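Local coordinates for amidase, hydantoinase/carbamoylase family (Burkholderia ambifaria, PDB 5TP4), which probably hydrolyses the carbamoyl C-N bond of N-carbamoyl-L-amino acids as a zinc-dependent amidase of the peptidase M20 family, at residues P86-S91 against G189-Y194; I123-P128 against A411-A416; N208-G213 against T356-V361; P241-A246 against N283-D288; Y247-Q252 against R321-A326. One frame throughout, in Å; residues are numbered along the deposited sequence. Where two conformers were deposited one is given.

How the contacts relate
Contacts 1 and 2 lie on one side of the chain's centre and contacts 4 and 5 on the other. Contact 3 stands apart from both pairs. Contacts 1 and 2 touch, with centres 12 Å apart, in the body that carries the zinc site. Contact 3 is about 24 Å from contact 1, centre to centre, and reaches the same mixed sheet. Contacts 4 and 5 touch, with centres 10 Å apart, and both meet the second subunit. Along the chain, contacts 1 and 2 interleave, as do 4 and 5, and contact 1 closes before contact 3 opens. Contact 2 ties helix 398-416 back to 123-128. This fits the two-part M20 architecture of catalytic and dimerisation domains.

Contact 1 (P86-S91 against G189-Y194); sequences PVLIGS and GAVDAY. With EDO (1,2-ethanediol), chain S.
P86-S91 and G189-Y194 run roughly the same way, 46° apart, and pair as parallel beta strands at L88 and Y194, with CA atoms 4.8 Å apart. Two backbone bonds hold them. D192 N gives to P86 O at 2.7 Å, and L88 N gives to A193 O at 2.9 Å with a nearly straight N-H...O angle of 172°. A CA-H...O contact from Y194 CA to L88 O follows.

L88 carries most of the apolar packing. Its CG is anti to the backbone N (chi1 -173°). CG then lies in the plane of the Y194 ring, at its edge, 3.9 Å from CD1. L88 CD2 also reaches V191 CG2 at 4.0 Å, and these two side chains cross at about a right angle. Y194 CE1 and CZ come against G90 N and CA. Y194 OH packs directly on the backbone of G90, 3.3 Å from G90 C. V87 and D192 lie side by side, pointing the same way. Beside A190, 1,2-ethanediol, probably from the crystallisation liquor, gives a hydrogen bond from O1 to A190 O.

Y194 OH and S91 OG both bond to E196, S91 lying beside the zinc ligands H92 and H198, while D192 forms a salt bridge with R415. Strand 87-91 sits between strands 129-133 and 193-199 in the mixed sheet. Helix 398-416 covers the face with V87, I89 and A193, and helix 367-372 packs on Y194.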
# COMPACT_ATOMS: atom_id res chain seq x y z
N PRO B 86 42.60 8.44 25.22
CA PRO B 86 42.43 6.99 25.01
C PRO B 86 42.09 6.63 23.57
O PRO B 86 41.53 7.42 22.80
CB PRO B 86 41.28 6.65 25.96
CG PRO B 86 40.44 7.90 25.99
CD PRO B 86 41.45 9.03 25.92
N VAL B 87 42.43 5.39 23.24
CA VAL B 87 41.86 4.70 22.10
C VAL B 87 40.61 4.01 22.62
O VAL B 87 40.67 3.25 23.60
CB VAL B 87 42.85 3.69 21.51
CG1 VAL B 87 42.14 2.84 20.43
CG2 VAL B 87 44.06 4.43 20.99
N LEU B 88 39.47 4.28 21.98
CA LEU B 88 38.17 3.87 22.49
C LEU B 88 37.64 2.78 21.59
O LEU B 88 37.64 2.93 20.37
CB LEU B 88 37.24 5.08 22.53
CG LEU B 88 35.84 5.13 23.13
CD1 LEU B 88 35.80 4.70 24.61
CD2 LEU B 88 35.34 6.55 22.97
N ILE B 89 37.20 1.67 22.19
CA ILE B 89 36.53 0.58 21.49
C ILE B 89 35.09 0.60 21.94
O ILE B 89 34.83 0.49 23.14
CB ILE B 89 37.16 -0.78 21.86
CG1 ILE B 89 38.63 -0.84 21.46
CG2 ILE B 89 36.34 -1.95 21.26
CD1 ILE B 89 39.29 -2.16 21.90
N GLY B 90 34.14 0.72 21.02
CA GLY B 90 32.76 0.86 21.44
C GLY B 90 31.79 0.08 20.59
O GLY B 90 32.11 -0.39 19.49
N SER B 91 30.58 -0.05 21.14
CA SER B 91 29.37 -0.39 20.41
C SER B 91 28.22 -0.17 21.41
O SER B 91 28.25 0.82 22.15
CB SER B 91 29.42 -1.81 19.84
OG SER B 91 28.49 -1.92 18.76
N GLY B 189 34.93 14.44 25.85
CA GLY B 189 36.30 14.29 26.28
C GLY B 189 37.19 13.86 25.13
O GLY B 189 36.68 13.39 24.11
N ALA B 190 38.50 14.01 25.31
CA ALA B 190 39.45 13.76 24.24
C ALA B 190 39.52 12.28 23.92
O ALA B 190 39.48 11.43 24.83
CB ALA B 190 40.84 14.26 24.63
N VAL B 191 39.56 11.96 22.63
CA VAL B 191 39.66 10.57 22.16
C VAL B 191 40.70 10.53 21.05
O VAL B 191 40.62 11.31 20.10
CB VAL B 191 38.30 10.05 21.63
CG1 VAL B 191 38.47 8.67 21.05
CG2 VAL B 191 37.25 10.02 22.75
N ASP B 192 41.67 9.62 21.16
CA ASP B 192 42.68 9.51 20.11
C ASP B 192 42.12 8.87 18.85
O ASP B 192 42.45 9.28 17.73
CB ASP B 192 43.87 8.68 20.58
CG ASP B 192 44.93 8.54 19.51
OD1 ASP B 192 45.64 9.54 19.22
OD2 ASP B 192 45.05 7.45 18.94
N ALA B 193 41.32 7.82 19.01
CA ALA B 193 40.72 7.10 17.90
C ALA B 193 39.59 6.27 18.45
O ALA B 193 39.56 5.94 19.64
CB ALA B 193 41.73 6.19 17.18
N TYR B 194 38.63 5.95 17.58
CA TYR B 194 37.47 5.16 17.96
C TYR B 194 37.37 3.99 17.00
O TYR B 194 37.35 4.19 15.78
CB TYR B 194 36.17 5.98 17.92
CG TYR B 194 34.94 5.17 18.18
CD1 TYR B 194 34.54 4.90 19.49
CD2 TYR B 194 34.15 4.68 17.14
CE1 TYR B 194 33.41 4.17 19.75
CE2 TYR B 194 33.02 3.90 17.41
CZ TYR B 194 32.67 3.67 18.72
OH TYR B 194 31.53 2.94 19.01
C1 EDO S . 36.48 10.53 26.58
O1 EDO S . 37.66 10.97 27.26
C2 EDO S . 36.37 9.02 26.73
O2 EDO S . 36.18 8.72 28.11

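Contact 2 (I123-P128 against A411-A416); sequences IVTDKP and AVLARA
K127 and A416 meet through the backbone. K127 N gives a hydrogen bond to A416 O at 3.0 Å, with an N-H...O angle of 169°. D126 N reaches the same oxygen at 3.4 Å, but this bond is weak. D126 CB also lies 3.3 Å from A416 O.

Apolar contact comes from T125. Its CB faces A416 CB at 4.1 Å. In the given conformer of L413, T125 CG2 touches L413 CD2 at 3.8 Å, and the two side chains cross at about a right angle. The hydroxyl is turned between the backbone N and the carbonyl carbon (chi1 59°), and OG1 gives a 2.6 Å hydrogen bond to K127 O. That bond links T125 to K127 within the loop.

A416 is the last residue of helix 398-416. Its carbonyl is taken up by the loop that leads from strand 124-125 towards strand 129-133. Strand 124-125 pairs antiparallel with strand 418-420, which follows the helix.

A water joins K127 NZ to the backbone carbonyl of R415. It accepts from K127 NZ at 2.9 Å and donates to R415 O at 2.7 Å. D192 is only a long, weak ionic partner of K127.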
# COMPACT_ATOMS: atom_id res chain seq x y z
N ILE B 123 50.62 -7.10 28.61
CA ILE B 123 50.93 -5.97 27.72
C ILE B 123 50.38 -4.70 28.35
O ILE B 123 49.20 -4.64 28.74
CB ILE B 123 50.35 -6.18 26.31
CG1 ILE B 123 51.16 -7.24 25.57
CG2 ILE B 123 50.31 -4.86 25.54
CD1 ILE B 123 50.48 -7.71 24.30
N VAL B 124 51.23 -3.68 28.43
CA VAL B 124 50.84 -2.34 28.83
C VAL B 124 50.89 -1.47 27.58
O VAL B 124 51.90 -1.47 26.87
CB VAL B 124 51.76 -1.80 29.93
CG1 VAL B 124 51.36 -0.38 30.28
CG2 VAL B 124 51.68 -2.70 31.15
N THR B 125 49.81 -0.77 27.30
CA THR B 125 49.80 0.08 26.12
C THR B 125 50.39 1.43 26.48
O THR B 125 50.61 1.76 27.65
CB THR B 125 48.39 0.23 25.55
OG1 THR B 125 47.51 0.79 26.53
CG2 THR B 125 47.79 -1.15 25.13
N ASP B 126 50.71 2.21 25.45
CA ASP B 126 51.16 3.58 25.67
C ASP B 126 49.96 4.48 25.94
O ASP B 126 49.80 5.02 27.04
CB ASP B 126 51.97 4.05 24.46
CG ASP B 126 52.53 5.43 24.65
OD1 ASP B 126 53.09 5.69 25.74
OD2 ASP B 126 52.43 6.25 23.71
N LYS B 127 49.10 4.65 24.94
CA LYS B 127 47.86 5.36 25.16
C LYS B 127 46.91 4.46 25.94
O LYS B 127 46.92 3.23 25.76
CB LYS B 127 47.21 5.74 23.84
CG LYS B 127 48.10 6.54 22.95
CD LYS B 127 47.28 7.19 21.88
CE LYS B 127 47.93 8.50 21.46
NZ LYS B 127 49.07 8.26 20.56
N PRO B 128 46.09 5.03 26.80
CA PRO B 128 45.08 4.22 27.49
C PRO B 128 44.03 3.67 26.53
O PRO B 128 43.81 4.19 25.43
CB PRO B 128 44.45 5.21 28.48
CG PRO B 128 44.67 6.57 27.82
CD PRO B 128 46.03 6.46 27.18
N ALA B 411 44.67 -3.83 15.33
CA ALA B 411 44.54 -2.43 14.91
C ALA B 411 44.58 -1.49 16.12
O ALA B 411 45.25 -0.45 16.09
CB ALA B 411 43.26 -2.20 14.12
N VAL B 412 43.89 -1.86 17.21
CA VAL B 412 43.90 -1.03 18.41
C VAL B 412 45.31 -0.95 18.99
O VAL B 412 45.76 0.13 19.40
CB VAL B 412 42.88 -1.54 19.44
CG1 VAL B 412 43.16 -0.97 20.88
CG2 VAL B 412 41.43 -1.24 18.96
N LEU B 413 46.04 -2.08 19.05
CA LEU B 413 47.40 -2.06 19.58
C LEU B 413 48.33 -1.21 18.73
O LEU B 413 49.20 -0.51 19.25
CB LEU B 413 47.96 -3.47 19.69
CG LEU B 413 47.44 -4.27 20.87
CD1 LEU B 413 48.26 -5.54 21.04
CD2 LEU B 413 47.47 -3.46 22.16
N ALA B 414 48.18 -1.29 17.40
CA ALA B 414 49.00 -0.44 16.55
C ALA B 414 48.73 1.03 16.86
O ALA B 414 49.66 1.83 16.97
CB ALA B 414 48.74 -0.75 15.07
N ARG B 415 47.45 1.37 17.07
CA ARG B 415 47.11 2.76 17.33
C ARG B 415 47.58 3.21 18.71
O ARG B 415 48.15 4.30 18.86
CB ARG B 415 45.59 2.94 17.19
CG ARG B 415 45.14 4.39 17.32
CD ARG B 415 45.63 5.25 16.13
NE ARG B 415 45.05 6.59 16.21
CZ ARG B 415 44.99 7.47 15.22
NH1 ARG B 415 45.49 7.20 14.02
NH2 ARG B 415 44.40 8.64 15.45
N ALA B 416 47.38 2.37 19.71
CA ALA B 416 47.69 2.73 21.08
C ALA B 416 49.16 2.58 21.42
O ALA B 416 49.62 3.23 22.37
CB ALA B 416 46.87 1.86 22.05
O HOH W 1 47.82 6.91 18.30

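Contact 3 (N208-G213 against T356-V361); sequences NGTTIG and TNERIV
E358 and T210 meet where two strands of the mixed sheet, 212-229 and 357-362, begin side by side in parallel. The strands pair at I212 with N357 and at G213 with E358. I212 N gives to T356 O, and E358 N gives to I212 O at 3.1 Å. G209, just past helix 204-208, forms a Schellman motif with two bonds back into the last turn.

The E358 side chain is the main polar link. Its CG sits between the backbone N and the carbonyl carbon (chi1 69°), and the chain is extended beyond it. OE2 is gripped twice. T210 OG1 gives to its anti lone pair at 2.5 Å, and N208 ND2 gives to its syn lone pair at 3.1 Å. The N208 amide and the carboxylate are nearly coplanar, 13° apart, although the two side chains cross at about a right angle. A water donates to E358 OE1 and accepts weakly from N208 ND2. T210 CG2 packs 3.5 Å from N357 CA.

T356 OG1 links G209 and T211. It lies between the backbone N and the carbonyl carbon (chi1 59°). It gives to G209 O, on a lone pair, and accepts from T211 N at 2.9 Å. The N357 amide ND2 bonds to Y355 O. I360 CG2 packs on G213 CA. A second water bridges the two segments, accepting from T356 N at 2.9 Å and bonding T211 OG1 at 2.7 Å.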
# COMPACT_ATOMS: atom_id res chain seq x y z
N ASN B 208 30.51 -13.73 -0.16
CA ASN B 208 31.83 -13.79 -0.77
C ASN B 208 32.83 -14.65 -0.01
O ASN B 208 33.96 -14.80 -0.47
CB ASN B 208 32.40 -12.38 -0.90
CG ASN B 208 31.74 -11.60 -2.01
OD1 ASN B 208 31.21 -12.20 -2.94
ND2 ASN B 208 31.76 -10.27 -1.92
N GLY B 209 32.46 -15.19 1.15
CA GLY B 209 33.46 -15.85 1.95
C GLY B 209 34.51 -14.90 2.49
O GLY B 209 35.65 -15.31 2.72
N THR B 210 34.16 -13.64 2.70
CA THR B 210 35.10 -12.66 3.21
C THR B 210 34.97 -12.60 4.72
O THR B 210 33.87 -12.39 5.24
CB THR B 210 34.83 -11.27 2.64
OG1 THR B 210 34.72 -11.35 1.22
CG2 THR B 210 35.95 -10.36 3.01
N THR B 211 36.08 -12.79 5.42
CA THR B 211 36.07 -12.77 6.88
C THR B 211 36.00 -11.35 7.44
O THR B 211 35.28 -11.11 8.41
CB THR B 211 37.30 -13.49 7.42
OG1 THR B 211 37.26 -14.85 6.97
CG2 THR B 211 37.30 -13.48 8.96
N ILE B 212 36.74 -10.42 6.85
CA ILE B 212 36.92 -9.07 7.40
C ILE B 212 36.37 -8.03 6.44
O ILE B 212 36.87 -7.89 5.32
CB ILE B 212 38.40 -8.77 7.71
CG1 ILE B 212 38.99 -9.85 8.65
CG2 ILE B 212 38.53 -7.32 8.32
CD1 ILE B 212 38.29 -9.89 10.05
N GLY B 213 35.36 -7.28 6.89
CA GLY B 213 34.95 -6.11 6.14
C GLY B 213 35.73 -4.90 6.63
O GLY B 213 35.63 -4.54 7.81
N THR B 356 40.78 -13.29 4.63
CA THR B 356 40.14 -12.69 3.46
C THR B 356 39.48 -11.38 3.89
O THR B 356 38.99 -11.25 5.01
CB THR B 356 39.13 -13.65 2.83
OG1 THR B 356 38.13 -14.01 3.78
CG2 THR B 356 39.84 -14.90 2.43
N ASN B 357 39.54 -10.39 3.01
CA ASN B 357 39.13 -9.05 3.40
C ASN B 357 38.65 -8.28 2.19
O ASN B 357 39.12 -8.50 1.07
CB ASN B 357 40.30 -8.30 4.10
CG ASN B 357 41.49 -8.09 3.18
OD1 ASN B 357 41.57 -7.08 2.49
ND2 ASN B 357 42.42 -9.06 3.16
N GLU B 358 37.72 -7.35 2.41
CA GLU B 358 37.34 -6.44 1.34
C GLU B 358 36.85 -5.13 1.94
O GLU B 358 36.32 -5.09 3.05
CB GLU B 358 36.27 -7.03 0.41
CG GLU B 358 34.88 -7.21 1.00
CD GLU B 358 33.95 -8.00 0.05
OE1 GLU B 358 33.35 -7.37 -0.85
OE2 GLU B 358 33.84 -9.24 0.19
N ARG B 359 37.05 -4.05 1.18
CA ARG B 359 36.49 -2.76 1.55
C ARG B 359 34.97 -2.80 1.36
O ARG B 359 34.47 -3.37 0.38
CB ARG B 359 37.11 -1.64 0.72
CG ARG B 359 38.54 -1.36 1.11
CD ARG B 359 39.20 -0.35 0.18
NE ARG B 359 38.66 1.00 0.32
CZ ARG B 359 39.08 1.90 1.21
NH1 ARG B 359 40.02 1.59 2.09
NH2 ARG B 359 38.54 3.11 1.23
N ILE B 360 34.24 -2.21 2.31
CA ILE B 360 32.78 -2.27 2.29
C ILE B 360 32.24 -1.03 2.98
O ILE B 360 32.84 -0.51 3.91
CB ILE B 360 32.32 -3.57 2.99
CG1 ILE B 360 30.80 -3.74 2.95
CG2 ILE B 360 32.78 -3.58 4.46
CD1 ILE B 360 30.37 -5.21 3.22
N VAL B 361 31.11 -0.53 2.51
CA VAL B 361 30.50 0.63 3.16
C VAL B 361 29.55 0.12 4.25
O VAL B 361 28.98 -0.96 4.13
CB VAL B 361 29.78 1.52 2.12
CG1 VAL B 361 28.49 0.86 1.61
CG2 VAL B 361 29.53 2.91 2.67
O HOH W 2 31.76 -7.57 -3.39
O HOH W 3 39.74 -15.49 6.23

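Contact 4 (P241-A246 against N283-D288); sequences PYRKDA and NTIAGD
I285 packs its end against R243, while its other branch meets D245. I285 CD1 lies over one face of the R243 guanidinium, 3.5 Å above the plane and offset toward the rim. Its nearest atom there is R243 NE, at 3.6 Å. The R243 chain is extended from CG to NE, and CG and CD also lie against the same methyl. In I285, chi1 (-62°) sends CG1 and CG2 different ways, and chi2 (158°) carries CD1 to the guanidinium. CG2 touches D245 CA at 3.8 Å and the carboxylate carbon CG at 3.9 Å.

One backbone bond crosses. A246 N gives to A286 O at 3.0 Å, with an N-H...O angle of 158°. A246 CB lies beside the same oxygen at 3.5 Å. A water adds a second link, donating to D245 OD2 at 3.0 Å and accepting from A286 N at 2.8 Å.

Further out, other bonds fix these groups. D245 is the N-cap of helix 246-262, and its OD1 accepts from the backbone N of Y247 and F248. R243 NH2 bonds to the backbone oxygens of T238 and A235, and NH1 to T271 OG1 of the second subunit.

This position at the subunit interface is consistent with the dimerisation domain of M20 enzymes. The contact joins two loops. One leads from strand 212-229 into helix 246-262, and the other from strand 269-277 into strand 288-297.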
# COMPACT_ATOMS: atom_id res chain seq x y z
N PRO B 241 -8.21 4.55 -23.49
CA PRO B 241 -7.64 5.84 -23.91
C PRO B 241 -8.10 7.04 -23.09
O PRO B 241 -7.44 8.08 -23.13
CB PRO B 241 -8.11 5.97 -25.37
CG PRO B 241 -8.31 4.61 -25.83
CD PRO B 241 -8.85 3.85 -24.63
N TYR B 242 -9.19 6.94 -22.33
CA TYR B 242 -9.66 8.03 -21.49
C TYR B 242 -8.97 8.09 -20.14
O TYR B 242 -9.16 9.07 -19.42
CB TYR B 242 -11.16 7.93 -21.23
CG TYR B 242 -12.03 8.08 -22.45
CD1 TYR B 242 -12.28 7.00 -23.27
CD2 TYR B 242 -12.66 9.29 -22.74
CE1 TYR B 242 -13.11 7.11 -24.39
CE2 TYR B 242 -13.48 9.41 -23.86
CZ TYR B 242 -13.71 8.32 -24.67
OH TYR B 242 -14.52 8.38 -25.79
N ARG B 243 -8.17 7.09 -19.81
CA ARG B 243 -7.71 6.91 -18.44
C ARG B 243 -6.49 7.75 -18.13
O ARG B 243 -5.65 8.03 -18.98
CB ARG B 243 -7.38 5.44 -18.20
CG ARG B 243 -8.57 4.56 -18.40
CD ARG B 243 -8.27 3.15 -18.03
NE ARG B 243 -9.52 2.38 -18.06
CZ ARG B 243 -9.76 1.29 -17.36
NH1 ARG B 243 -8.82 0.82 -16.53
NH2 ARG B 243 -10.95 0.70 -17.47
N LYS B 244 -6.41 8.15 -16.86
CA LYS B 244 -5.24 8.82 -16.28
C LYS B 244 -4.91 8.03 -15.01
O LYS B 244 -5.26 8.41 -13.89
CB LYS B 244 -5.52 10.28 -16.03
CG LYS B 244 -5.74 11.04 -17.36
CD LYS B 244 -6.31 12.42 -17.11
CE LYS B 244 -6.78 13.07 -18.40
NZ LYS B 244 -7.30 14.46 -18.14
N ASP B 245 -4.27 6.88 -15.21
CA ASP B 245 -4.12 5.86 -14.18
C ASP B 245 -2.85 6.13 -13.39
O ASP B 245 -1.74 5.91 -13.89
CB ASP B 245 -4.07 4.48 -14.86
CG ASP B 245 -4.08 3.34 -13.86
OD1 ASP B 245 -3.38 3.42 -12.84
OD2 ASP B 245 -4.75 2.32 -14.12
N ALA B 246 -3.01 6.60 -12.15
CA ALA B 246 -1.86 6.93 -11.31
C ALA B 246 -1.06 5.70 -10.90
O ALA B 246 0.11 5.85 -10.52
CB ALA B 246 -2.31 7.70 -10.07
N ASN B 283 -12.66 -1.85 -8.28
CA ASN B 283 -13.21 -1.47 -9.58
C ASN B 283 -13.12 0.03 -9.83
O ASN B 283 -13.93 0.59 -10.57
CB ASN B 283 -14.64 -1.97 -9.73
CG ASN B 283 -15.57 -1.42 -8.68
OD1 ASN B 283 -15.13 -0.83 -7.67
ND2 ASN B 283 -16.88 -1.62 -8.90
N THR B 284 -12.13 0.68 -9.23
CA THR B 284 -11.87 2.10 -9.47
C THR B 284 -10.42 2.29 -9.87
O THR B 284 -9.51 1.82 -9.17
CB THR B 284 -12.20 2.92 -8.23
OG1 THR B 284 -13.55 2.62 -7.83
CG2 THR B 284 -12.13 4.40 -8.55
N ILE B 285 -10.20 2.98 -10.99
CA ILE B 285 -8.86 3.39 -11.38
C ILE B 285 -8.20 4.20 -10.27
O ILE B 285 -8.84 5.05 -9.63
CB ILE B 285 -8.94 4.20 -12.69
CG1 ILE B 285 -9.52 3.30 -13.80
CG2 ILE B 285 -7.57 4.85 -13.07
CD1 ILE B 285 -10.14 4.09 -14.95
N ALA B 286 -6.91 3.95 -10.05
CA ALA B 286 -6.15 4.70 -9.04
C ALA B 286 -6.03 6.16 -9.45
O ALA B 286 -5.51 6.47 -10.53
CB ALA B 286 -4.77 4.08 -8.85
N GLY B 287 -6.51 7.06 -8.59
CA GLY B 287 -6.33 8.49 -8.80
C GLY B 287 -5.31 9.10 -7.86
O GLY B 287 -4.97 10.28 -8.02
N ASP B 288 -4.83 8.36 -6.87
CA ASP B 288 -4.00 8.93 -5.81
C ASP B 288 -3.10 7.82 -5.29
O ASP B 288 -3.57 6.90 -4.61
CB ASP B 288 -4.88 9.50 -4.68
CG ASP B 288 -4.10 10.26 -3.62
OD1 ASP B 288 -2.88 10.45 -3.76
OD2 ASP B 288 -4.74 10.67 -2.61
O HOH W 4 -5.64 1.86 -11.32

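Contact 5 (Y247-Q252 against R321-A326); sequences YFASAQ and RGVQVA
Helix 246-262 packs here against the end of helix 300-321 and the turn into strand 324-337, at the subunit interface. R321, at that end, reaches F248, A249 and Q252 of helix 246-262. Its side chain is extended from CG to NE, with CG anti to the carbonyl carbon (chi1 -68°).

R321 NE gives a hydrogen bond to Q252 OE1 at 2.7 Å, with an N-H...O angle of 162°. The oxygen lies in the guanidinium plane, and the donor sits nearly in line with the C=O. R321 NH2 adds a weak bond to the same oxygen. The amide and guanidinium planes are 85° apart, so the amide stands almost upright to the arginine group. Q252 is extended, with CG anti to the backbone N.

One face of the guanidinium lies over the F248 carbonyl. F248 O is 3.8 Å from the guanidinium plane, over its centre. F248 CB comes to 3.4 Å from R321 NH1. R321 CD rests against A249, 3.6 Å from its CB. V323 CG2 touches that same A249 CB at 3.7 Å.

R321 NH1 also forms a salt bridge with E258 of the second subunit, whose L255 packs on the arginine. V323 lies on V228 of strand 212-229 and on A318 of helix 300-321, and Q252 packs on V317 of that helix.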
# COMPACT_ATOMS: atom_id res chain seq x y z
N TYR B 247 -1.66 4.49 -10.95
CA TYR B 247 -0.88 3.34 -10.51
C TYR B 247 -0.01 2.81 -11.64
O TYR B 247 1.16 2.47 -11.40
CB TYR B 247 -1.78 2.23 -9.95
CG TYR B 247 -0.91 1.10 -9.44
CD1 TYR B 247 -0.21 1.22 -8.23
CD2 TYR B 247 -0.73 -0.05 -10.19
CE1 TYR B 247 0.61 0.19 -7.77
CE2 TYR B 247 0.09 -1.09 -9.74
CZ TYR B 247 0.75 -0.95 -8.55
OH TYR B 247 1.56 -1.98 -8.10
N PHE B 248 -0.52 2.75 -12.87
CA PHE B 248 0.36 2.37 -13.97
C PHE B 248 1.47 3.40 -14.12
O PHE B 248 2.60 3.04 -14.46
CB PHE B 248 -0.39 2.26 -15.32
CG PHE B 248 -1.13 0.95 -15.53
CD1 PHE B 248 -0.70 -0.24 -14.94
CD2 PHE B 248 -2.25 0.92 -16.36
CE1 PHE B 248 -1.41 -1.44 -15.18
CE2 PHE B 248 -2.96 -0.27 -16.58
CZ PHE B 248 -2.53 -1.44 -15.99
N ALA B 249 1.16 4.68 -13.86
CA ALA B 249 2.19 5.71 -13.91
C ALA B 249 3.25 5.48 -12.84
O ALA B 249 4.46 5.56 -13.11
CB ALA B 249 1.56 7.10 -13.75
N SER B 250 2.81 5.17 -11.62
CA SER B 250 3.75 4.92 -10.53
C SER B 250 4.61 3.72 -10.82
O SER B 250 5.77 3.66 -10.40
CB SER B 250 2.99 4.69 -9.22
OG SER B 250 2.36 5.88 -8.78
N ALA B 251 4.03 2.69 -11.45
CA ALA B 251 4.80 1.52 -11.80
C ALA B 251 5.89 1.86 -12.81
O ALA B 251 7.03 1.40 -12.67
CB ALA B 251 3.87 0.42 -12.34
N GLN B 252 5.57 2.68 -13.82
CA GLN B 252 6.62 3.05 -14.76
C GLN B 252 7.69 3.88 -14.08
O GLN B 252 8.89 3.75 -14.39
CB GLN B 252 6.06 3.82 -15.96
CG GLN B 252 7.16 4.03 -16.98
CD GLN B 252 6.68 4.67 -18.23
OE1 GLN B 252 5.53 5.07 -18.33
NE2 GLN B 252 7.57 4.78 -19.21
N ARG B 321 1.59 10.26 -19.57
CA ARG B 321 0.40 9.55 -19.11
C ARG B 321 -0.72 10.47 -18.66
O ARG B 321 -1.77 9.98 -18.25
CB ARG B 321 0.79 8.60 -17.97
CG ARG B 321 1.66 7.44 -18.42
CD ARG B 321 2.20 6.62 -17.27
NE ARG B 321 2.87 5.45 -17.79
CZ ARG B 321 2.25 4.29 -18.07
NH1 ARG B 321 0.95 4.15 -17.82
NH2 ARG B 321 2.94 3.28 -18.57
N GLY B 322 -0.50 11.79 -18.70
CA GLY B 322 -1.52 12.73 -18.27
C GLY B 322 -1.81 12.76 -16.78
O GLY B 322 -2.93 13.09 -16.38
N VAL B 323 -0.81 12.45 -15.94
CA VAL B 323 -0.99 12.48 -14.48
C VAL B 323 -0.06 13.55 -13.94
O VAL B 323 0.70 14.16 -14.69
CB VAL B 323 -0.73 11.11 -13.81
CG1 VAL B 323 -1.71 10.05 -14.34
CG2 VAL B 323 0.70 10.64 -13.98
N GLN B 324 -0.14 13.81 -12.64
CA GLN B 324 0.72 14.78 -11.97
C GLN B 324 1.54 14.05 -10.92
O GLN B 324 1.09 13.05 -10.35
CB GLN B 324 -0.09 15.90 -11.29
CG GLN B 324 -1.06 16.67 -12.20
CD GLN B 324 -2.39 15.93 -12.42
OE1 GLN B 324 -3.01 15.44 -11.47
NE2 GLN B 324 -2.82 15.83 -13.68
N VAL B 325 2.75 14.54 -10.67
CA VAL B 325 3.62 13.89 -9.69
C VAL B 325 4.30 14.97 -8.88
O VAL B 325 4.70 16.02 -9.40
CB VAL B 325 4.64 12.93 -10.35
CG1 VAL B 325 5.57 13.66 -11.34
CG2 VAL B 325 5.44 12.17 -9.26
N ALA B 326 4.36 14.75 -7.57
CA ALA B 326 5.05 15.63 -6.66
C ALA B 326 6.06 14.82 -5.87
O ALA B 326 5.74 13.73 -5.40
CB ALA B 326 4.07 16.32 -5.72